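Local coordinates for acyl-coenzyme A oxidase 1 (PDB 5Y9D), which oxidises acyl-CoA to trans-2-enoyl-CoA, using FAD and passing the electrons to molecular oxygen to give hydrogen peroxide, in peroxisomal fatty acid beta-oxidation, at residues F166-L171 against L303-L308; K178-T183 against Y230-F235; R310-M315 against E412-S417. One frame throughout, in Å; residues are numbered along the deposited sequence.

The chain offers a worked example of how a flavoenzyme joins a beta domain to a helical one. From the N terminus, it runs through strand 166-167 into contact 1, whose second partner, 303-308, comes only after the sheets of the middle domain; this contact closes a long loop that contains no helix. Contact 2 is nested inside that loop and joins the connection 178-183 to strand 228-238. They touch: Glu170 probably hydrogen-bonds Glu181 and Thr182, and Leu180 packs on Glu170 and Met168. Contact 3 follows in series and closes a largely helical loop, its 310-315 lying further along helix 306-334, which starts in contact 1, and meeting helix 400-437.

Contact 1 (F166-L171 against L303-L308); sequences FAMTEL and LTYGAL. With FAD (flavin-adenine dinucleotide), chain C.
Met168 and Phe166 meet Tyr305 and Leu308 through carbon and sulfur alone. The Met168 methyl, CE, comes in at the edge of the Tyr305 ring, in its plane, 3.4 Å from Tyr305 CD1, the two side chains crossing at about a right angle. A bend at the last torsion of Met168 (chi3 -81°) turns this methyl to the tyrosine, while Met168 SD meets Leu308 CD1 tip to tip at 3.9 Å. The other leucine methyl, Leu308 CD2, lies 3.7 Å from Phe166 CZ and approaches the ring obliquely. Leu134 of helix 122-142 touches both Phe166 and Leu308.

This is the junction between the middle beta domain and the first helix of the C-alpha1 domain, as in the acyl-CoA dehydrogenase fold, where the flavin ring lies beside the seam. Leu308 is also close to Glu464, the probable proton acceptor.

Hydrogen bonds run from 166-171 to the flavin pyrimidine. Phe166 O accepts from FAD N3 at 3.2 Å, and the Phe166 ring presents its edge to the same nitrogen. FAD O2 is gripped by two backbone donors, Thr169 N at 3.1 Å and nearly straight (165°), and Met168 N more weakly. Thr169 OG1 donates to FAD N1 at 2.6 Å; together these donors would probably favour negative charge on the N1-C2-O2 edge of reduced flavin.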
loop_
_atom_site.group_PDB
_atom_site.type_symbol
_atom_site.label_atom_id
_atom_site.label_comp_id
_atom_site.label_asym_id
_atom_site.label_seq_id
_atom_site.Cartn_x
_atom_site.Cartn_y
_atom_site.Cartn_z
ATOM N N PHE A 166 -7.127 -25.564 7.945
ATOM C CA PHE A 166 -7.314 -24.956 9.267
ATOM C C PHE A 166 -8.551 -24.091 9.223
ATOM O O PHE A 166 -8.527 -23.012 8.700
ATOM C CB PHE A 166 -6.049 -24.143 9.586
ATOM C CG PHE A 166 -6.046 -23.454 10.931
ATOM C CD1 PHE A 166 -5.447 -24.045 12.020
ATOM C CD2 PHE A 166 -6.536 -22.168 11.070
ATOM C CE1 PHE A 166 -5.387 -23.403 13.236
ATOM C CE2 PHE A 166 -6.462 -21.502 12.290
ATOM C CZ PHE A 166 -5.897 -22.129 13.366
ATOM N N ALA A 167 -9.652 -24.587 9.746
ATOM C CA ALA A 167 -10.950 -23.929 9.561
ATOM C C ALA A 167 -11.410 -23.233 10.816
ATOM O O ALA A 167 -12.265 -23.726 11.532
ATOM C CB ALA A 167 -11.985 -24.938 9.077
ATOM N N MET A 168 -10.847 -22.059 11.065
ATOM C CA MET A 168 -11.157 -21.272 12.240
ATOM C C MET A 168 -12.144 -20.158 11.920
ATOM O O MET A 168 -13.188 -20.070 12.524
ATOM C CB MET A 168 -9.867 -20.666 12.773
ATOM C CG MET A 168 -10.084 -19.630 13.865
ATOM S SD MET A 168 -8.564 -19.194 14.716
ATOM C CE MET A 168 -8.502 -20.599 15.811
ATOM N N THR A 169 -11.765 -19.298 10.970
ATOM C CA THR A 169 -12.482 -18.072 10.592
ATOM C C THR A 169 -13.832 -18.330 9.976
ATOM O O THR A 169 -13.972 -19.244 9.220
ATOM C CB THR A 169 -11.631 -17.313 9.558
ATOM O OG1 THR A 169 -10.402 -16.960 10.165
ATOM C CG2 THR A 169 -12.275 -16.035 9.072
ATOM N N GLU A 170 -14.829 -17.522 10.316
ATOM C CA GLU A 170 -16.163 -17.601 9.702
ATOM C C GLU A 170 -16.463 -16.283 9.041
ATOM O O GLU A 170 -15.871 -15.268 9.368
ATOM C CB GLU A 170 -17.304 -17.916 10.684
ATOM C CG GLU A 170 -16.860 -18.582 11.920
ATOM C CD GLU A 170 -17.970 -19.279 12.715
ATOM O OE1 GLU A 170 -18.947 -18.558 13.093
ATOM O OE2 GLU A 170 -17.801 -20.526 13.018
ATOM N N LEU A 171 -17.403 -16.305 8.122
ATOM C CA LEU A 171 -17.842 -15.094 7.493
ATOM C C LEU A 171 -18.143 -13.999 8.531
ATOM O O LEU A 171 -17.759 -12.872 8.345
ATOM C CB LEU A 171 -19.071 -15.385 6.674
ATOM C CG LEU A 171 -19.569 -14.269 5.762
ATOM C CD1 LEU A 171 -18.488 -13.637 4.895
ATOM C CD2 LEU A 171 -20.660 -14.872 4.879
ATOM N N LEU A 303 -4.592 -22.428 24.707
ATOM C CA LEU A 303 -3.673 -23.169 23.852
ATOM C C LEU A 303 -4.424 -23.978 22.804
ATOM O O LEU A 303 -3.900 -24.958 22.273
ATOM C CB LEU A 303 -2.767 -24.080 24.699
ATOM C CG LEU A 303 -2.010 -23.457 25.892
ATOM C CD1 LEU A 303 -0.756 -24.262 26.193
ATOM C CD2 LEU A 303 -1.645 -21.992 25.696
ATOM N N THR A 304 -5.658 -23.559 22.524
ATOM C CA THR A 304 -6.383 -23.975 21.323
ATOM C C THR A 304 -5.832 -23.237 20.092
ATOM O O THR A 304 -5.906 -23.749 18.969
ATOM C CB THR A 304 -7.911 -23.738 21.466
ATOM O OG1 THR A 304 -8.153 -22.705 22.429
ATOM C CG2 THR A 304 -8.615 -25.007 21.940
ATOM N N TYR A 305 -5.261 -22.048 20.319
ATOM C CA TYR A 305 -4.650 -21.223 19.264
ATOM C C TYR A 305 -3.121 -21.272 19.325
ATOM O O TYR A 305 -2.456 -20.316 18.948
ATOM C CB TYR A 305 -5.119 -19.773 19.404
ATOM C CG TYR A 305 -6.562 -19.646 19.842
ATOM C CD1 TYR A 305 -7.600 -19.972 18.978
ATOM C CD2 TYR A 305 -6.887 -19.207 21.119
ATOM C CE1 TYR A 305 -8.925 -19.867 19.370
ATOM C CE2 TYR A 305 -8.209 -19.091 21.522
ATOM C CZ TYR A 305 -9.228 -19.429 20.647
ATOM O OH TYR A 305 -10.547 -19.314 21.050
ATOM N N GLY A 306 -2.568 -22.385 19.794
ATOM C CA GLY A 306 -1.123 -22.535 19.924
ATOM C C GLY A 306 -0.367 -22.449 18.610
ATOM O O GLY A 306 0.744 -21.907 18.560
ATOM N N ALA A 307 -0.975 -22.979 17.548
ATOM C CA ALA A 307 -0.384 -22.977 16.189
ATOM C C ALA A 307 -0.242 -21.568 15.593
ATOM O O ALA A 307 0.673 -21.305 14.797
ATOM C CB ALA A 307 -1.203 -23.867 15.249
ATOM N N LEU A 308 -1.146 -20.672 15.997
ATOM C CA LEU A 308 -1.136 -19.292 15.524
ATOM C C LEU A 308 0.086 -18.517 15.988
ATOM O O LEU A 308 0.535 -17.608 15.287
ATOM C CB LEU A 308 -2.409 -18.564 15.951
ATOM C CG LEU A 308 -3.713 -19.122 15.338
ATOM C CD1 LEU A 308 -4.936 -18.305 15.769
ATOM C CD2 LEU A 308 -3.613 -19.195 13.817
HETATM P PA FAD C . -12.780 -8.397 12.030
HETATM O O1A FAD C . -14.165 -8.471 11.557
HETATM O O2A FAD C . -12.377 -8.966 13.320
HETATM O O5B FAD C . -12.358 -6.888 12.020
HETATM C C5B FAD C . -12.788 -5.938 11.064
HETATM C C4B FAD C . -12.178 -4.581 11.373
HETATM O O4B FAD C . -12.677 -4.099 12.608
HETATM C C3B FAD C . -10.682 -4.663 11.531
HETATM O O3B FAD C . -10.080 -3.552 10.900
HETATM C C2B FAD C . -10.426 -4.547 13.003
HETATM O O2B FAD C . -9.229 -3.833 13.226
HETATM C C1B FAD C . -11.629 -3.793 13.505
HETATM N N9A FAD C . -11.956 -4.267 14.853
HETATM C C8A FAD C . -12.364 -5.487 15.176
HETATM N N7A FAD C . -12.563 -5.590 16.490
HETATM C C5A FAD C . -12.278 -4.410 17.036
HETATM C C6A FAD C . -12.269 -3.825 18.392
HETATM N N6A FAD C . -12.623 -4.540 19.464
HETATM N N1A FAD C . -11.904 -2.553 18.518
HETATM C C2A FAD C . -11.552 -1.829 17.470
HETATM N N3A FAD C . -11.528 -2.283 16.223
HETATM C C4A FAD C . -11.874 -3.544 15.946
HETATM N N1 FAD C . -8.571 -17.927 8.514
HETATM C C2 FAD C . -8.403 -19.215 8.807
HETATM O O2 FAD C . -8.911 -19.651 9.831
HETATM N N3 FAD C . -7.715 -20.040 8.035
HETATM C C4 FAD C . -7.136 -19.647 6.919
HETATM O O4 FAD C . -6.507 -20.423 6.216
HETATM C C4X FAD C . -7.267 -18.249 6.526
HETATM N N5 FAD C . -6.709 -17.792 5.417
HETATM C C5X FAD C . -6.855 -16.522 5.077
HETATM C C6 FAD C . -6.286 -16.093 3.913
HETATM C C7 FAD C . -6.417 -14.796 3.529
HETATM C C7M FAD C . -5.758 -14.354 2.259
HETATM C C8 FAD C . -7.176 -13.860 4.385
HETATM C C8M FAD C . -7.347 -12.423 4.014
HETATM C C9 FAD C . -7.748 -14.289 5.550
HETATM C C9A FAD C . -7.622 -15.593 5.923
HETATM N N10 FAD C . -8.207 -16.052 7.101
HETATM C C10 FAD C . -8.042 -17.390 7.417
HETATM C "C1'" FAD C . -8.979 -15.173 7.969
HETATM C "C2'" FAD C . -8.129 -14.105 8.636
HETATM O "O2'" FAD C . -7.446 -14.639 9.750
HETATM C "C3'" FAD C . -9.028 -12.973 9.072
HETATM O "O3'" FAD C . -9.112 -12.068 7.990
HETATM C "C4'" FAD C . -8.487 -12.193 10.243
HETATM O "O4'" FAD C . -8.557 -12.974 11.427
HETATM C "C5'" FAD C . -9.272 -10.904 10.424
HETATM O "O5'" FAD C . -10.590 -11.212 10.807
HETATM P P FAD C . -11.855 -10.422 10.314
HETATM O O1P FAD C . -11.777 -10.157 8.893
HETATM O O2P FAD C . -12.978 -11.178 10.870
HETATM O O3P FAD C . -11.774 -8.997 10.974
#

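Contact 2 (K178-T183 against Y230-F235); sequences KGLETT and YGTRNF
Leu180 and Thr232 make the apolar part of this small contact, methyl against methyl. Leu180 CD1 lies 3.9 Å from Thr232 CG2, and the side chains cross at about a right angle. Both residues are buried and both direct CB to the opposing segment. Thr232 OG1 sits anti to the carbonyl carbon (chi1 -58°), which leaves CG2 anti to the backbone N and turned to the leucine, and the hydroxyl is left to face the backbone of the 178-183 side.

That hydroxyl carries the polar part. Thr232 OG1 comes within 4.0 Å of Lys178 CA, a touch without a bond, and its hydrogen bond is made one residue earlier, with Leu177 O. The threonine thus spends its methyl on the loop's leucine and its oxygen on the loop's main chain. Lys178 meets the strand only near its own backbone; the rest of its side chain runs off from the strand, while Lys178 O is bonded to Lys222 NZ from strand 216-225. Further along the loop, Glu170 holds Glu181 N and Thr182 OG1 by hydrogen bonds from its two carboxylate oxygens.

Within strand 228-238, Arg233 folds back over its own backbone. Arg233 NH1 donates to Thr232 O at 3.1 Å, reaching the oxygen from well above the carbonyl plane (51° out of it).

The strand forms a hairpin with 216-225, and the loop 178-183 lies against it on the way from the FAD-binding segment to strand 183-187, an arrangement belonging to the beta-sheet middle domain of the acyl-CoA dehydrogenase and oxidase family.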
loop_
_atom_site.group_PDB
_atom_site.type_symbol
_atom_site.label_atom_id
_atom_site.label_comp_id
_atom_site.label_asym_id
_atom_site.label_seq_id
_atom_site.Cartn_x
_atom_site.Cartn_y
_atom_site.Cartn_z
ATOM N N LYS A 178 -14.175 -16.313 20.433
ATOM C CA LYS A 178 -15.185 -16.755 21.398
ATOM C C LYS A 178 -16.584 -16.621 20.822
ATOM O O LYS A 178 -17.500 -17.256 21.304
ATOM C CB LYS A 178 -15.066 -16.003 22.735
ATOM C CG LYS A 178 -13.901 -16.476 23.603
ATOM C CD LYS A 178 -13.746 -15.655 24.882
ATOM C CE LYS A 178 -13.063 -14.308 24.628
ATOM N NZ LYS A 178 -12.771 -13.530 25.871
ATOM N N GLY A 179 -16.754 -15.801 19.791
ATOM C CA GLY A 179 -18.082 -15.562 19.205
ATOM C C GLY A 179 -18.374 -16.401 17.978
ATOM O O GLY A 179 -19.359 -16.153 17.266
ATOM N N LEU A 180 -17.524 -17.395 17.722
ATOM C CA LEU A 180 -17.732 -18.302 16.597
ATOM C C LEU A 180 -19.069 -18.962 16.747
ATOM O O LEU A 180 -19.466 -19.338 17.837
ATOM C CB LEU A 180 -16.656 -19.402 16.564
ATOM C CG LEU A 180 -15.282 -18.975 16.137
ATOM C CD1 LEU A 180 -14.300 -20.114 16.275
ATOM C CD2 LEU A 180 -15.328 -18.507 14.712
ATOM N N GLU A 181 -19.733 -19.168 15.639
ATOM C CA GLU A 181 -21.110 -19.556 15.676
ATOM C C GLU A 181 -21.300 -21.005 15.259
ATOM O O GLU A 181 -22.312 -21.603 15.575
ATOM C CB GLU A 181 -21.937 -18.588 14.825
ATOM C CG GLU A 181 -22.285 -17.259 15.482
ATOM C CD GLU A 181 -23.238 -16.423 14.612
ATOM O OE1 GLU A 181 -22.837 -15.913 13.522
ATOM O OE2 GLU A 181 -24.427 -16.282 14.988
ATOM N N THR A 182 -20.334 -21.588 14.580
ATOM C CA THR A 182 -20.369 -23.020 14.250
ATOM C C THR A 182 -20.401 -23.874 15.496
ATOM O O THR A 182 -19.634 -23.636 16.404
ATOM C CB THR A 182 -19.108 -23.438 13.503
ATOM O OG1 THR A 182 -19.095 -22.836 12.209
ATOM C CG2 THR A 182 -19.060 -24.940 13.351
ATOM N N THR A 183 -21.232 -24.915 15.518
ATOM C CA THR A 183 -21.374 -25.725 16.728
ATOM C C THR A 183 -20.851 -27.121 16.602
ATOM O O THR A 183 -20.976 -27.741 15.553
ATOM C CB THR A 183 -22.858 -25.895 17.138
ATOM O OG1 THR A 183 -23.555 -26.697 16.165
ATOM C CG2 THR A 183 -23.556 -24.532 17.369
ATOM N N TYR A 230 -19.480 -25.023 26.200
ATOM C CA TYR A 230 -18.215 -25.041 26.928
ATOM C C TYR A 230 -17.098 -24.222 26.287
ATOM O O TYR A 230 -15.933 -24.271 26.730
ATOM C CB TYR A 230 -17.763 -26.468 27.152
ATOM C CG TYR A 230 -18.575 -27.118 28.229
ATOM C CD1 TYR A 230 -18.210 -26.992 29.573
ATOM C CD2 TYR A 230 -19.732 -27.836 27.912
ATOM C CE1 TYR A 230 -18.962 -27.594 30.572
ATOM C CE2 TYR A 230 -20.487 -28.433 28.895
ATOM C CZ TYR A 230 -20.112 -28.305 30.222
ATOM O OH TYR A 230 -20.891 -28.897 31.184
ATOM N N GLY A 231 -17.457 -23.441 25.271
ATOM C CA GLY A 231 -16.495 -22.633 24.549
ATOM C C GLY A 231 -15.923 -23.243 23.276
ATOM O O GLY A 231 -16.272 -24.338 22.845
ATOM N N THR A 232 -14.979 -22.522 22.697
ATOM C CA THR A 232 -14.377 -22.893 21.435
ATOM C C THR A 232 -13.314 -23.972 21.564
ATOM O O THR A 232 -12.348 -23.823 22.276
ATOM C CB THR A 232 -13.754 -21.664 20.777
ATOM O OG1 THR A 232 -14.762 -20.682 20.590
ATOM C CG2 THR A 232 -13.162 -22.015 19.443
ATOM N N ARG A 233 -13.497 -25.029 20.795
ATOM C CA ARG A 233 -12.739 -26.251 20.892
ATOM C C ARG A 233 -12.289 -26.711 19.499
ATOM O O ARG A 233 -12.680 -26.136 18.512
ATOM C CB ARG A 233 -13.575 -27.312 21.583
ATOM C CG ARG A 233 -13.218 -27.597 23.027
ATOM C CD ARG A 233 -12.466 -26.488 23.725
ATOM N NE ARG A 233 -12.920 -26.336 25.096
ATOM C CZ ARG A 233 -12.777 -25.235 25.822
ATOM N NH1 ARG A 233 -12.177 -24.173 25.320
ATOM N NH2 ARG A 233 -13.235 -25.196 27.056
ATOM N N ASN A 234 -11.420 -27.709 19.446
ATOM C CA ASN A 234 -10.770 -28.168 18.230
ATOM C C ASN A 234 -11.222 -29.530 17.737
ATOM O O ASN A 234 -11.112 -30.478 18.462
ATOM C CB ASN A 234 -9.295 -28.322 18.556
ATOM C CG ASN A 234 -8.475 -27.189 18.053
ATOM O OD1 ASN A 234 -8.937 -26.418 17.245
ATOM N ND2 ASN A 234 -7.255 -27.081 18.520
ATOM N N PHE A 235 -11.661 -29.666 16.493
ATOM C CA PHE A 235 -12.037 -31.010 16.013
ATOM C C PHE A 235 -11.458 -31.281 14.637
ATOM O O PHE A 235 -11.392 -30.387 13.819
ATOM C CB PHE A 235 -13.563 -31.167 15.964
ATOM C CG PHE A 235 -14.271 -30.585 17.157
ATOM C CD1 PHE A 235 -14.412 -29.214 17.305
ATOM C CD2 PHE A 235 -14.799 -31.416 18.144
ATOM C CE1 PHE A 235 -15.040 -28.678 18.431
ATOM C CE2 PHE A 235 -15.451 -30.898 19.263
ATOM C CZ PHE A 235 -15.577 -29.522 19.414
#

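Contact 3 (R310-M315 against E412-S417); sequences RGRVSM and ELFAAS
Two long helices of the C-alpha1 domain pack here, 306-334 offering Arg312 and Val313 and 400-437 offering Phe414 and Ser417. The short segments run broadly the same way, their axes 9.8 Å apart at closest approach and inclined at 37°. The backbones come nearest between Val313 and Ser417, where the CA atoms are 5.9 Å apart.

Ser417 is the small residue at this close point. Its OG meets the methyl Val313 CG2 at 3.4 Å, and its CB lies 4.3 Å from Arg312 CB. The hydroxyl is not left to face carbon without a mate: Ser417 OG donates to Leu413 O, one turn back in its own helix, at 3.0 Å. The same oxygen accepts the helical bond from Ser417 N, and the two donors reach Leu413 O from opposite faces of the carbonyl plane. Replacing Ser417 with an alanine is likely to cost Leu413 O its hydroxyl donor, leaving it the backbone bond from Ser417 N, and to open a small gap beside the Val313 methyl.

Such helix pairs build the helical domain that covers the flavin in acyl-CoA oxidases, and Arg312 ties this pair to the active site. Its NE is hydrogen-bonded to Glu464 O, the backbone of the probable proton acceptor, a bond consistent with a second-shell role in positioning that loop.

Beyond NE, the guanidinium turns to Phe414. Arg312 NH1 lies 3.7 Å from Phe414 CE1 and approaches obliquely; with the two planes 73° apart, the groups are not stacked. The arginine chain reaches this far because it is extended from CG to NE, and Phe414, with CG anti to its backbone N (chi1 178°), brings its ring within touch of Arg312 NH1.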
loop_
_atom_site.group_PDB
_atom_site.type_symbol
_atom_site.label_atom_id
_atom_site.label_comp_id
_atom_site.label_asym_id
_atom_site.label_seq_id
_atom_site.Cartn_x
_atom_site.Cartn_y
_atom_site.Cartn_z
ATOM N N ARG A 310 3.075 -19.794 16.449
ATOM C CA ARG A 310 4.209 -20.188 15.595
ATOM C C ARG A 310 4.370 -19.228 14.418
ATOM O O ARG A 310 5.455 -18.709 14.187
ATOM C CB ARG A 310 4.065 -21.617 15.052
ATOM C CG ARG A 310 5.279 -22.103 14.273
ATOM C CD ARG A 310 5.205 -23.574 13.905
ATOM N NE ARG A 310 5.763 -23.786 12.560
ATOM C CZ ARG A 310 6.774 -24.603 12.234
ATOM N NH1 ARG A 310 7.397 -25.370 13.139
ATOM N NH2 ARG A 310 7.168 -24.662 10.965
ATOM N N GLY A 311 3.288 -19.000 13.677
ATOM C CA GLY A 311 3.358 -18.253 12.445
ATOM C C GLY A 311 3.408 -16.752 12.619
ATOM O O GLY A 311 3.763 -16.046 11.675
ATOM N N ARG A 312 2.991 -16.251 13.783
ATOM C CA ARG A 312 3.160 -14.842 14.107
ATOM C C ARG A 312 4.635 -14.583 14.279
ATOM O O ARG A 312 5.135 -13.558 13.827
ATOM C CB ARG A 312 2.452 -14.453 15.399
ATOM C CG ARG A 312 0.995 -14.195 15.204
ATOM C CD ARG A 312 0.313 -13.746 16.476
ATOM N NE ARG A 312 -1.120 -13.861 16.228
ATOM C CZ ARG A 312 -1.929 -14.736 16.791
ATOM N NH1 ARG A 312 -1.491 -15.569 17.719
ATOM N NH2 ARG A 312 -3.199 -14.757 16.433
ATOM N N VAL A 313 5.302 -15.527 14.945
ATOM C CA VAL A 313 6.756 -15.544 15.083
ATOM C C VAL A 313 7.418 -15.672 13.736
ATOM O O VAL A 313 8.362 -14.937 13.415
ATOM C CB VAL A 313 7.216 -16.708 15.985
ATOM C CG1 VAL A 313 8.691 -17.037 15.771
ATOM C CG2 VAL A 313 6.944 -16.377 17.437
ATOM N N SER A 314 6.911 -16.592 12.925
ATOM C CA SER A 314 7.439 -16.741 11.571
ATOM C C SER A 314 7.190 -15.483 10.728
ATOM O O SER A 314 7.971 -15.182 9.850
ATOM C CB SER A 314 6.867 -17.981 10.891
ATOM O OG SER A 314 7.789 -18.459 9.931
ATOM N N MET A 315 6.129 -14.730 11.019
ATOM C CA MET A 315 5.885 -13.440 10.324
ATOM C C MET A 315 6.838 -12.271 10.643
ATOM O O MET A 315 6.912 -11.302 9.867
ATOM C CB MET A 315 4.450 -12.996 10.522
ATOM C CG MET A 315 3.512 -13.762 9.621
ATOM S SD MET A 315 1.796 -13.488 10.046
ATOM C CE MET A 315 1.139 -15.114 9.741
ATOM N N GLU A 412 3.140 -14.752 27.807
ATOM C CA GLU A 412 4.083 -13.667 27.547
ATOM C C GLU A 412 4.507 -13.682 26.079
ATOM O O GLU A 412 4.658 -12.631 25.452
ATOM C CB GLU A 412 5.332 -13.813 28.435
ATOM C CG GLU A 412 6.314 -12.639 28.347
ATOM C CD GLU A 412 7.766 -13.032 28.612
ATOM O OE1 GLU A 412 8.675 -12.326 28.102
ATOM O OE2 GLU A 412 8.000 -14.039 29.327
ATOM N N LEU A 413 4.703 -14.884 25.552
ATOM C CA LEU A 413 5.108 -15.064 24.179
ATOM C C LEU A 413 4.016 -14.596 23.205
ATOM O O LEU A 413 4.293 -13.951 22.190
ATOM C CB LEU A 413 5.433 -16.529 23.927
ATOM C CG LEU A 413 5.879 -16.818 22.488
ATOM C CD1 LEU A 413 7.040 -15.932 22.041
ATOM C CD2 LEU A 413 6.253 -18.284 22.348
ATOM N N PHE A 414 2.782 -14.956 23.535
ATOM C CA PHE A 414 1.631 -14.536 22.803
ATOM C C PHE A 414 1.679 -13.020 22.675
ATOM O O PHE A 414 1.677 -12.488 21.555
ATOM C CB PHE A 414 0.358 -14.985 23.528
ATOM C CG PHE A 414 -0.897 -14.556 22.853
ATOM C CD1 PHE A 414 -1.460 -15.336 21.854
ATOM C CD2 PHE A 414 -1.505 -13.347 23.189
ATOM C CE1 PHE A 414 -2.628 -14.924 21.211
ATOM C CE2 PHE A 414 -2.660 -12.920 22.544
ATOM C CZ PHE A 414 -3.226 -13.712 21.553
ATOM N N ALA A 415 1.735 -12.336 23.817
ATOM C CA ALA A 415 1.656 -10.873 23.839
ATOM C C ALA A 415 2.802 -10.215 23.110
ATOM O O ALA A 415 2.591 -9.246 22.387
ATOM C CB ALA A 415 1.589 -10.341 25.267
ATOM N N ALA A 416 4.015 -10.736 23.304
ATOM C CA ALA A 416 5.206 -10.174 22.661
ATOM C C ALA A 416 5.151 -10.377 21.143
ATOM O O ALA A 416 5.399 -9.453 20.387
ATOM C CB ALA A 416 6.481 -10.794 23.236
ATOM N N SER A 417 4.822 -11.590 20.711
ATOM C CA SER A 417 4.695 -11.899 19.294
ATOM C C SER A 417 3.687 -11.042 18.567
ATOM O O SER A 417 3.804 -10.836 17.365
ATOM C CB SER A 417 4.212 -13.326 19.114
ATOM O OG SER A 417 5.253 -14.215 19.361
#